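Local coordinates for protein proteolytically activated form of PPO4 Tyrosinase (Agaricus bisporus var. bisporus H97, PDB 4OUA) that catalyses the o-hydroxylation of monophenols and the oxidation of the resulting o-diphenols to o-quinones at a two-copper centre, the first step of melanin synthesis, at residues Asn320-Leu325 with Thr337-Thr342; Leu3-Pro8 with Glu326-Thr331. One frame throughout, in Å; residues are numbered along the deposited sequence.

Interaction 1 of 2, residues Asn320-Leu325 with Thr337-Thr342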
ATOM      1  N   ASN A 320      -7.643  -3.280 -20.742  1.00 47.29           N
ATOM      2  CA  ASN A 320      -8.757  -2.374 -20.503  1.00 47.35           C
ATOM      3  C   ASN A 320      -9.409  -2.626 -19.147  1.00 53.28           C
ATOM      4  O   ASN A 320      -8.849  -3.321 -18.297  1.00 49.25           O
ATOM      5  CB  ASN A 320      -9.800  -2.488 -21.624  1.00 44.60           C
ATOM      6  CG  ASN A 320     -10.334  -3.903 -21.797  1.00 52.36           C
ATOM      7  OD1 ASN A 320     -10.279  -4.724 -20.881  1.00 54.19           O
ATOM      8  ND2 ASN A 320     -10.859  -4.190 -22.982  1.00 55.31           N
ATOM      9  N   LYS A 321     -10.595  -2.060 -18.956  1.00 55.50           N
ATOM     10  CA  LYS A 321     -11.325  -2.185 -17.699  1.00 51.45           C
ATOM     11  C   LYS A 321     -11.779  -3.619 -17.430  1.00 53.30           C
ATOM     12  O   LYS A 321     -12.072  -3.983 -16.289  1.00 50.26           O
ATOM     13  CB  LYS A 321     -12.536  -1.252 -17.703  1.00 45.87           C
ATOM     14  CG  LYS A 321     -13.470  -1.492 -18.876  1.00 47.96           C
ATOM     15  CD  LYS A 321     -14.710  -0.627 -18.794  1.00 45.24           C
ATOM     16  CE  LYS A 321     -15.659  -0.937 -19.941  1.00 47.32           C
ATOM     17  NZ  LYS A 321     -16.916  -0.143 -19.855  1.00 58.34           N
ATOM     18  N   ASP A 322     -11.841  -4.428 -18.481  1.00 50.17           N
ATOM     19  CA  ASP A 322     -12.320  -5.799 -18.358  1.00 46.68           C
ATOM     20  C   ASP A 322     -11.173  -6.790 -18.187  1.00 51.17           C
ATOM     21  O   ASP A 322     -11.398  -7.993 -18.059  1.00 59.91           O
ATOM     22  CB  ASP A 322     -13.162  -6.178 -19.576  1.00 54.43           C
ATOM     23  CG  ASP A 322     -14.444  -5.375 -19.667  1.00 59.43           C
ATOM     24  OD1 ASP A 322     -15.065  -5.132 -18.610  1.00 61.68           O
ATOM     25  OD2 ASP A 322     -14.827  -4.982 -20.790  1.00 55.13           O
ATOM     26  N   SER A 323      -9.946  -6.281 -18.189  1.00 52.70           N
ATOM     27  CA  SER A 323      -8.777  -7.129 -17.990  1.00 48.99           C
ATOM     28  C   SER A 323      -8.771  -7.704 -16.579  1.00 48.81           C
ATOM     29  O   SER A 323      -9.132  -7.021 -15.619  1.00 49.32           O
ATOM     30  CB  SER A 323      -7.489  -6.345 -18.247  1.00 44.43           C
ATOM     31  OG  SER A 323      -7.438  -5.873 -19.582  1.00 46.08           O
ATOM     32  N   ALA A 324      -8.369  -8.964 -16.458  1.00 42.64           N
ATOM     33  CA  ALA A 324      -8.287  -9.613 -15.156  1.00 43.40           C
ATOM     34  C   ALA A 324      -7.102  -9.067 -14.369  1.00 41.93           C
ATOM     35  O   ALA A 324      -6.037  -8.822 -14.929  1.00 43.74           O
ATOM     36  CB  ALA A 324      -8.172 -11.121 -15.314  1.00 42.37           C
ATOM     37  N   LEU A 325      -7.297  -8.873 -13.068  1.00 41.85           N
ATOM     38  CA  LEU A 325      -6.248  -8.335 -12.212  1.00 39.72           C
ATOM     39  C   LEU A 325      -5.614  -9.427 -11.354  1.00 35.75           C
ATOM     40  O   LEU A 325      -5.824  -9.479 -10.144  1.00 35.96           O
ATOM     41  CB  LEU A 325      -6.807  -7.219 -11.326  1.00 38.32           C
ATOM     42  CG  LEU A 325      -7.360  -6.007 -12.077  1.00 39.80           C
ATOM     43  CD1 LEU A 325      -8.122  -5.080 -11.140  1.00 37.54           C
ATOM     44  CD2 LEU A 325      -6.235  -5.260 -12.776  1.00 40.20           C
ATOM     45  N   THR A 337     -11.784  -7.185 -11.721  1.00 38.93           N
ATOM     46  CA  THR A 337     -11.658  -6.285 -12.858  1.00 40.77           C
ATOM     47  C   THR A 337     -11.749  -4.839 -12.384  1.00 40.82           C
ATOM     48  O   THR A 337     -12.149  -4.573 -11.248  1.00 32.44           O
ATOM     49  CB  THR A 337     -12.734  -6.559 -13.927  1.00 43.79           C
ATOM     50  OG1 THR A 337     -14.034  -6.497 -13.327  1.00 51.31           O
ATOM     51  CG2 THR A 337     -12.533  -7.935 -14.542  1.00 35.18           C
ATOM     52  N   SER A 338     -11.374  -3.909 -13.256  1.00 46.02           N
ATOM     53  CA  SER A 338     -11.306  -2.500 -12.895  1.00 36.28           C
ATOM     54  C   SER A 338     -12.687  -1.855 -12.781  1.00 37.81           C
ATOM     55  O   SER A 338     -12.875  -0.910 -12.013  1.00 45.40           O
ATOM     56  CB  SER A 338     -10.463  -1.741 -13.919  1.00 42.48           C
ATOM     57  OG  SER A 338      -9.128  -2.224 -13.938  1.00 51.65           O
ATOM     58  N   VAL A 339     -13.647  -2.370 -13.544  1.00 35.08           N
ATOM     59  CA  VAL A 339     -14.983  -1.780 -13.612  1.00 38.15           C
ATOM     60  C   VAL A 339     -15.637  -1.598 -12.239  1.00 39.88           C
ATOM     61  O   VAL A 339     -16.056  -0.494 -11.895  1.00 40.56           O
ATOM     62  CB  VAL A 339     -15.921  -2.628 -14.495  1.00 40.11           C
ATOM     63  CG1 VAL A 339     -17.310  -2.007 -14.540  1.00 30.89           C
ATOM     64  CG2 VAL A 339     -15.351  -2.768 -15.895  1.00 36.00           C
ATOM     65  N   PRO A 340     -15.733  -2.683 -11.452  1.00 39.01           N
ATOM     66  CA  PRO A 340     -16.382  -2.599 -10.138  1.00 31.43           C
ATOM     67  C   PRO A 340     -15.553  -1.864  -9.083  1.00 38.98           C
ATOM     68  O   PRO A 340     -16.114  -1.396  -8.092  1.00 39.07           O
ATOM     69  CB  PRO A 340     -16.562  -4.069  -9.746  1.00 29.01           C
ATOM     70  CG  PRO A 340     -15.479  -4.781 -10.471  1.00 31.24           C
ATOM     71  CD  PRO A 340     -15.325  -4.062 -11.777  1.00 31.53           C
ATOM     72  N   LEU A 341     -14.244  -1.757  -9.299  1.00 40.43           N
ATOM     73  CA  LEU A 341     -13.342  -1.212  -8.286  1.00 38.38           C
ATOM     74  C   LEU A 341     -13.477   0.296  -8.094  1.00 41.91           C
ATOM     75  O   LEU A 341     -12.656   0.916  -7.416  1.00 41.47           O
ATOM     76  CB  LEU A 341     -11.893  -1.553  -8.633  1.00 31.37           C
ATOM     77  CG  LEU A 341     -11.531  -3.033  -8.541  1.00 31.67           C
ATOM     78  CD1 LEU A 341     -10.043  -3.234  -8.777  1.00 33.71           C
ATOM     79  CD2 LEU A 341     -11.953  -3.601  -7.194  1.00 28.18           C
ATOM     80  N   THR A 342     -14.509   0.887  -8.688  1.00 39.37           N
ATOM     81  CA  THR A 342     -14.784   2.302  -8.482  1.00 38.74           C
ATOM     82  C   THR A 342     -15.394   2.512  -7.104  1.00 37.07           C
ATOM     83  O   THR A 342     -15.333   3.605  -6.544  1.00 36.37           O
ATOM     84  CB  THR A 342     -15.736   2.863  -9.552  1.00 41.80           C
ATOM     85  OG1 THR A 342     -16.987   2.168  -9.495  1.00 35.14           O
ATOM     86  CG2 THR A 342     -15.131   2.707 -10.939  1.00 42.72           C
TER

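Interaction 2 of 2, residues Leu3-Pro8 with Glu326-Thr331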
ATOM      1  N   LEU A   3      -7.025 -18.423  -2.443  1.00 57.22           N
ATOM      2  CA  LEU A   3      -7.345 -17.403  -1.452  1.00 46.91           C
ATOM      3  C   LEU A   3      -7.876 -16.157  -2.152  1.00 47.92           C
ATOM      4  O   LEU A   3      -7.117 -15.237  -2.459  1.00 52.61           O
ATOM      5  CB  LEU A   3      -6.111 -17.063  -0.609  1.00 41.62           C
ATOM      6  CG  LEU A   3      -6.314 -16.383   0.749  1.00 44.52           C
ATOM      7  CD1 LEU A   3      -6.937 -15.002   0.599  1.00 48.26           C
ATOM      8  CD2 LEU A   3      -7.154 -17.257   1.670  1.00 51.70           C
ATOM      9  N   ALA A   4      -9.179 -16.136  -2.411  1.00 47.84           N
ATOM     10  CA  ALA A   4      -9.801 -15.016  -3.109  1.00 47.29           C
ATOM     11  C   ALA A   4      -9.682 -13.723  -2.309  1.00 42.82           C
ATOM     12  O   ALA A   4      -9.746 -13.735  -1.080  1.00 44.83           O
ATOM     13  CB  ALA A   4     -11.261 -15.324  -3.401  1.00 42.63           C
ATOM     14  N   THR A   5      -9.505 -12.608  -3.013  1.00 39.66           N
ATOM     15  CA  THR A   5      -9.402 -11.303  -2.369  1.00 41.66           C
ATOM     16  C   THR A   5     -10.781 -10.680  -2.185  1.00 42.13           C
ATOM     17  O   THR A   5     -11.283  -9.984  -3.067  1.00 42.43           O
ATOM     18  CB  THR A   5      -8.513 -10.337  -3.178  1.00 35.56           C
ATOM     19  OG1 THR A   5      -7.187 -10.870  -3.274  1.00 34.16           O
ATOM     20  CG2 THR A   5      -8.456  -8.979  -2.503  1.00 34.78           C
ATOM     21  N   VAL A   6     -11.386 -10.934  -1.029  1.00 42.18           N
ATOM     22  CA  VAL A   6     -12.739 -10.464  -0.747  1.00 39.85           C
ATOM     23  C   VAL A   6     -12.743  -9.230   0.148  1.00 37.24           C
ATOM     24  O   VAL A   6     -13.783  -8.601   0.345  1.00 33.68           O
ATOM     25  CB  VAL A   6     -13.582 -11.564  -0.080  1.00 45.66           C
ATOM     26  CG1 VAL A   6     -13.852 -12.694  -1.063  1.00 43.55           C
ATOM     27  CG2 VAL A   6     -12.880 -12.083   1.167  1.00 37.55           C
ATOM     28  N   GLY A   7     -11.578  -8.891   0.689  1.00 39.98           N
ATOM     29  CA  GLY A   7     -11.451  -7.735   1.557  1.00 34.34           C
ATOM     30  C   GLY A   7     -11.765  -8.068   3.001  1.00 37.82           C
ATOM     31  O   GLY A   7     -12.153  -9.195   3.309  1.00 38.43           O
ATOM     32  N   PRO A   8     -11.604  -7.084   3.897  1.00 36.40           N
ATOM     33  CA  PRO A   8     -11.829  -7.272   5.334  1.00 34.78           C
ATOM     34  C   PRO A   8     -13.298  -7.507   5.671  1.00 36.50           C
ATOM     35  O   PRO A   8     -14.138  -7.552   4.776  1.00 41.64           O
ATOM     36  CB  PRO A   8     -11.336  -5.954   5.940  1.00 34.55           C
ATOM     37  CG  PRO A   8     -11.525  -4.958   4.852  1.00 39.65           C
ATOM     38  CD  PRO A   8     -11.233  -5.695   3.574  1.00 39.15           C
ATOM     39  N   GLU A 326      -4.843 -10.299 -11.997  1.00 36.13           N
ATOM     40  CA  GLU A 326      -4.132 -11.371 -11.308  1.00 37.07           C
ATOM     41  C   GLU A 326      -3.185 -10.820 -10.246  1.00 37.36           C
ATOM     42  O   GLU A 326      -2.589  -9.762 -10.438  1.00 40.83           O
ATOM     43  CB  GLU A 326      -3.345 -12.217 -12.312  1.00 37.26           C
ATOM     44  CG  GLU A 326      -4.207 -13.075 -13.221  1.00 35.80           C
ATOM     45  CD  GLU A 326      -4.753 -14.301 -12.514  1.00 46.59           C
ATOM     46  OE1 GLU A 326      -4.075 -14.821 -11.601  1.00 41.00           O
ATOM     47  OE2 GLU A 326      -5.865 -14.743 -12.872  1.00 51.09           O
ATOM     48  N   PRO A 327      -3.046 -11.538  -9.120  1.00 36.81           N
ATOM     49  CA  PRO A 327      -3.805 -12.754  -8.815  1.00 39.56           C
ATOM     50  C   PRO A 327      -4.974 -12.491  -7.870  1.00 36.56           C
ATOM     51  O   PRO A 327      -5.203 -13.271  -6.944  1.00 39.81           O
ATOM     52  CB  PRO A 327      -2.758 -13.639  -8.145  1.00 40.95           C
ATOM     53  CG  PRO A 327      -1.912 -12.655  -7.386  1.00 38.71           C
ATOM     54  CD  PRO A 327      -1.937 -11.347  -8.168  1.00 34.09           C
ATOM     55  N   PHE A 328      -5.703 -11.404  -8.105  1.00 33.11           N
ATOM     56  CA  PHE A 328      -6.793 -11.012  -7.220  1.00 35.43           C
ATOM     57  C   PHE A 328      -8.143 -11.481  -7.757  1.00 35.26           C
ATOM     58  O   PHE A 328      -8.548 -11.104  -8.855  1.00 39.60           O
ATOM     59  CB  PHE A 328      -6.795  -9.493  -7.025  1.00 35.22           C
ATOM     60  CG  PHE A 328      -5.460  -8.935  -6.617  1.00 34.81           C
ATOM     61  CD1 PHE A 328      -4.957  -9.164  -5.348  1.00 37.86           C
ATOM     62  CD2 PHE A 328      -4.707  -8.183  -7.502  1.00 40.48           C
ATOM     63  CE1 PHE A 328      -3.728  -8.654  -4.971  1.00 40.14           C
ATOM     64  CE2 PHE A 328      -3.478  -7.669  -7.129  1.00 40.35           C
ATOM     65  CZ  PHE A 328      -2.989  -7.904  -5.862  1.00 36.53           C
ATOM     66  N   TYR A 329      -8.835 -12.300  -6.973  1.00 41.37           N
ATOM     67  CA  TYR A 329     -10.097 -12.895  -7.402  1.00 41.20           C
ATOM     68  C   TYR A 329     -11.274 -12.508  -6.510  1.00 43.06           C
ATOM     69  O   TYR A 329     -11.165 -12.513  -5.283  1.00 41.78           O
ATOM     70  CB  TYR A 329      -9.973 -14.419  -7.448  1.00 40.42           C
ATOM     71  CG  TYR A 329      -9.290 -14.944  -8.689  1.00 45.51           C
ATOM     72  CD1 TYR A 329      -7.929 -14.760  -8.888  1.00 41.42           C
ATOM     73  CD2 TYR A 329     -10.007 -15.633  -9.658  1.00 45.36           C
ATOM     74  CE1 TYR A 329      -7.300 -15.241 -10.022  1.00 42.97           C
ATOM     75  CE2 TYR A 329      -9.389 -16.119 -10.793  1.00 43.11           C
ATOM     76  CZ  TYR A 329      -8.036 -15.919 -10.971  1.00 44.62           C
ATOM     77  OH  TYR A 329      -7.418 -16.401 -12.101  1.00 43.79           O
ATOM     78  N   GLU A 330     -12.397 -12.177  -7.140  1.00 46.28           N
ATOM     79  CA  GLU A 330     -13.630 -11.881  -6.421  1.00 46.93           C
ATOM     80  C   GLU A 330     -14.143 -13.136  -5.725  1.00 46.48           C
ATOM     81  O   GLU A 330     -14.571 -13.092  -4.573  1.00 51.86           O
ATOM     82  CB  GLU A 330     -14.693 -11.336  -7.375  1.00 48.44           C
ATOM     83  CG  GLU A 330     -14.218 -10.191  -8.251  1.00 49.98           C
ATOM     84  CD  GLU A 330     -15.261  -9.767  -9.269  1.00 58.62           C
ATOM     85  OE1 GLU A 330     -14.934  -8.942 -10.150  1.00 49.61           O
ATOM     86  OE2 GLU A 330     -16.407 -10.261  -9.188  1.00 56.51           O
ATOM     87  N   THR A 331     -14.101 -14.254  -6.445  1.00 48.27           N
ATOM     88  CA  THR A 331     -14.467 -15.551  -5.891  1.00 52.23           C
ATOM     89  C   THR A 331     -13.434 -16.595  -6.303  1.00 55.53           C
ATOM     90  O   THR A 331     -12.337 -16.252  -6.741  1.00 56.63           O
ATOM     91  CB  THR A 331     -15.869 -15.999  -6.352  1.00 53.40           C
ATOM     92  OG1 THR A 331     -15.853 -16.266  -7.759  1.00 51.41           O
ATOM     93  CG2 THR A 331     -16.898 -14.921  -6.053  1.00 44.16           C
TER

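Interaction 1 of 2, residues Asn320-Leu325 with Thr337-Thr342
K321 O accepts the backbone N-H of S338 at 3.1 Å, the one hydrogen bond between the two segments, its donor tilted 21° from the carbonyl plane. This oxygen projects from a type I beta turn, N320 to S323, that an Asx turn reinforces: N320 OD1 takes D322 N from above its carbonyl plane. S323 OG accepts N320 N at 2.8 Å, and asparagine and serine suit the turn because such short polar side chains fold back onto its backbone. K321 O is also lined by carbons, among them T337 CB, S338 CB and V339 CG2. V339 CG2, anti to the carbonyl carbon and beside the backbone N, lies against CB, CG and CD of K321, so that lysine offers an aliphatic stem while its amine leads away from the contact. D322 OD1 approaches the same methyl, and T337 CG2 sits 3.7 Å from both D322 O and S323 O. S338 is small enough to be buried here, its OG hydrogen-bonded to T88 OG1 of helix 86-109. On that side, two buried leucines that both touch T88 meet tip to tip, L325 CD1 3.6 Å from L341 CD1.

Interaction 2 of 2, residues Leu3-Pro8 with Glu326-Thr331
Behind the cis peptide bond that joins E326 to P327, F328 meets T5 at the rim of its ring, and P327 sets its CD over the centre of one face of that ring. At the rim T5 OG1 lies in the ring plane, 3.5 Å from F328 CD1. The two side chains run side by side and point the same way; T5 OG1 stands beside its own backbone N, anti to the carbonyl carbon (chi1 -61°), which carries it to that edge. W89 packs edge-to-face with the same ring. A large aromatic suits this buried place, since it reaches V92 on helix 86-109, the helix whose I96 T5 also touches. At Y329 the backbone takes over: Y329 O receives T5 N at 2.8 Å, a weak bond bent to 122° at the hydrogen. A4 CB lies 3.4 Å from that same oxygen, and alanine's small side chain allows so close an approach of the main chains. The Y329 ring leads away, to K65 and P335. E330 offers its carbonyl, E330 O being 3.6 Å from V6 CG1. T331 ends the contact in the same manner, T331 O standing 3.6 Å from A4 CB. An N-terminal segment is thus laid across a long loop beside the dicopper site of the tyrosinase fold, with the side chain of F328 about 9 Å from a bound copper ion.

How the interactions relate
From the N terminus, residues 3-8 precede strand 13-14 and wait more than 300 residues for their partner, so interaction 2 closes a span of 317 residues, most of the chain. Interaction 1 closes a short loop of eleven residues, all between strands 318-319 and 349-350. Because 326-331 follows directly on 320-325 and falls inside that loop, the two contacts cross rather than nest. Their centres are about 13 Å apart, and they touch where E330 OE1 packs near T337 N. W336, within the short loop, serves both: it bonds to the backbones of L325, F328 and T5. Together they join the chain start, the loop before strand 349-350 and helix 86-109.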